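Local coordinates for protein pyruvate kinase (Pyrobaculum aerophilum, PDB 3QTG) that catalyses the last step of glycolysis, transferring the phosphoryl group of phosphoenolpyruvate to ADP to give pyruvate and ATP, with a divalent metal cation, at residues A[321-324]-A[325-329]. Numbering follows the deposited sequence.
Sequences LTNE and TASGK
Thr322 O takes two backbone donors from the turn that follows it. Ala326 N, 2.9 Å from Thr322 O, lies in the carbonyl plane, whereas Thr325 N stands well above that plane and makes the longer bond. The methyl of Ala326 also comes close, its CB 3.3 Å from Thr322 O, and it touches Thr22 of strand 18-22. One residue on, Ser327 N reaches Asn323 O at 3.1 Å in a nearly straight bond (167°), and Gly328 N adds a weak one to the same oxygen. Ser327 OG, placed between its own backbone N and carbonyl carbon (chi1 53°), turns back to Asn323 O for a further weak bond as the chain leaves the helix.

Thr325 has two unlike branches, and each suits its surroundings. Its CG2 packs at 3.7 Å against Leu321 CD1, the two side chains crossing at about a right angle, while OG1 hydrogen-bonds to Thr22 O on the first barrel strand. An alanine here is likely to leave Thr22 O without this donor and to open a gap beside the Leu321 methyl. Leu321 itself continues into the hydrophobic layer made with Ala334, Val335 and Leu338 of helix 331-343.

Glu324 folds back on its own chain: a bend at chi2 (96°) brings OE1 to 2.7 Å from Thr322 N, which meets OE1 from the syn side but well out of the carboxylate plane. OE2 accepts from Leu290 N and Leu291 N, so the buried carboxylate ties this turn to the loop after strand 284-287. The backbone it steadies carries Thr322, whose side chain neighbours Arg46 and Thr288, both of which probably bind the substrate, as in related pyruvate kinases. The short helix 323-326 thus directly follows the eighth strand at the C-terminal mouth of the (beta/alpha)8 barrel, where the active site lies, as in a number of TIM-barrel enzymes.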
ATOM      1  N   LEU A 321      18.792  27.091  20.440  1.00 38.28           N
ATOM      2  CA  LEU A 321      18.483  28.289  21.218  1.00 39.35           C
ATOM      3  C   LEU A 321      19.490  29.380  20.906  1.00 41.36           C
ATOM      4  O   LEU A 321      20.692  29.112  20.781  1.00 41.79           O
ATOM      5  CB  LEU A 321      18.507  27.967  22.714  1.00 39.66           C
ATOM      6  CG  LEU A 321      17.592  26.842  23.219  1.00 39.45           C
ATOM      7  CD1 LEU A 321      17.657  26.699  24.742  1.00 38.76           C
ATOM      8  CD2 LEU A 321      16.154  27.053  22.754  1.00 37.81           C
ATOM      9  N   THR A 322      19.008  30.617  20.782  1.00 43.20           N
ATOM     10  CA  THR A 322      19.893  31.738  20.496  1.00 45.09           C
ATOM     11  C   THR A 322      19.943  32.725  21.667  1.00 45.76           C
ATOM     12  O   THR A 322      20.703  32.496  22.609  1.00 45.95           O
ATOM     13  CB  THR A 322      19.597  32.378  19.114  1.00 45.07           C
ATOM     14  OG1 THR A 322      18.205  32.692  19.016  1.00 46.88           O
ATOM     15  CG2 THR A 322      19.945  31.382  18.004  1.00 45.26           C
ATOM     16  N   ASN A 323      19.135  33.789  21.622  1.00 47.20           N
ATOM     17  CA  ASN A 323      19.094  34.810  22.689  1.00 47.81           C
ATOM     18  C   ASN A 323      18.781  34.262  24.061  1.00 48.38           C
ATOM     19  O   ASN A 323      19.297  34.776  25.070  1.00 48.52           O
ATOM     20  CB  ASN A 323      18.053  35.860  22.375  1.00 48.49           C
ATOM     21  CG  ASN A 323      18.207  36.433  20.991  1.00 51.13           C
ATOM     22  OD1 ASN A 323      17.289  36.332  20.173  1.00 55.51           O
ATOM     23  ND2 ASN A 323      19.362  37.033  20.712  1.00 50.32           N
ATOM     24  N   GLU A 324      17.920  33.236  24.082  1.00 47.84           N
ATOM     25  CA  GLU A 324      17.462  32.544  25.291  1.00 48.38           C
ATOM     26  C   GLU A 324      18.620  32.129  26.183  1.00 48.78           C
ATOM     27  O   GLU A 324      18.477  32.053  27.407  1.00 49.68           O
ATOM     28  CB  GLU A 324      16.670  31.265  24.930  1.00 48.16           C
ATOM     29  CG  GLU A 324      15.440  31.460  24.069  1.00 48.59           C
ATOM     30  CD  GLU A 324      15.681  31.251  22.581  1.00 49.25           C
ATOM     31  OE1 GLU A 324      16.785  31.576  22.085  1.00 50.39           O
ATOM     32  OE2 GLU A 324      14.752  30.768  21.891  1.00 47.93           O
ATOM     33  N   THR A 325      19.752  31.820  25.564  1.00 48.51           N
ATOM     34  CA  THR A 325      20.942  31.400  26.302  1.00 48.68           C
ATOM     35  C   THR A 325      22.096  32.409  26.188  1.00 49.09           C
ATOM     36  O   THR A 325      22.895  32.542  27.112  1.00 49.68           O
ATOM     37  CB  THR A 325      21.415  29.976  25.874  1.00 48.73           C
ATOM     38  OG1 THR A 325      21.819  29.986  24.500  1.00 47.47           O
ATOM     39  CG2 THR A 325      20.293  28.926  26.084  1.00 47.40           C
ATOM     40  N   ALA A 326      22.166  33.120  25.064  1.00 48.85           N
ATOM     41  CA  ALA A 326      23.267  34.036  24.793  1.00 49.53           C
ATOM     42  C   ALA A 326      23.239  35.266  25.716  1.00 50.56           C
ATOM     43  O   ALA A 326      24.259  35.623  26.309  1.00 50.98           O
ATOM     44  CB  ALA A 326      23.270  34.465  23.326  1.00 48.58           C
ATOM     45  N   SER A 327      22.065  35.883  25.850  1.00 50.66           N
ATOM     46  CA  SER A 327      21.940  37.193  26.494  1.00 51.48           C
ATOM     47  C   SER A 327      20.830  37.268  27.539  1.00 51.78           C
ATOM     48  O   SER A 327      20.715  38.267  28.249  1.00 52.05           O
ATOM     49  CB  SER A 327      21.730  38.272  25.424  1.00 51.46           C
ATOM     50  OG  SER A 327      20.653  37.937  24.561  1.00 51.06           O
ATOM     51  N   GLY A 328      20.033  36.206  27.633  1.00 51.69           N
ATOM     52  CA  GLY A 328      18.911  36.131  28.557  1.00 52.08           C
ATOM     53  C   GLY A 328      19.265  35.897  30.015  1.00 53.12           C
ATOM     54  O   GLY A 328      20.411  35.614  30.369  1.00 53.86           O
ATOM     55  N   LYS A 329      18.256  36.000  30.866  1.00 53.35           N
ATOM     56  CA  LYS A 329      18.455  36.009  32.299  1.00 54.41           C
ATOM     57  C   LYS A 329      18.493  34.605  32.896  1.00 54.20           C
ATOM     58  O   LYS A 329      18.959  34.416  34.033  1.00 54.85           O
ATOM     59  CB  LYS A 329      17.363  36.871  32.955  1.00 55.30           C
ATOM     60  CG  LYS A 329      17.561  37.110  34.444  1.00 58.32           C
ATOM     61  CD  LYS A 329      16.910  38.412  34.902  1.00 61.66           C
ATOM     62  CE  LYS A 329      16.515  38.338  36.378  1.00 64.51           C
ATOM     63  NZ  LYS A 329      17.350  37.354  37.138  1.00 65.60           N
TER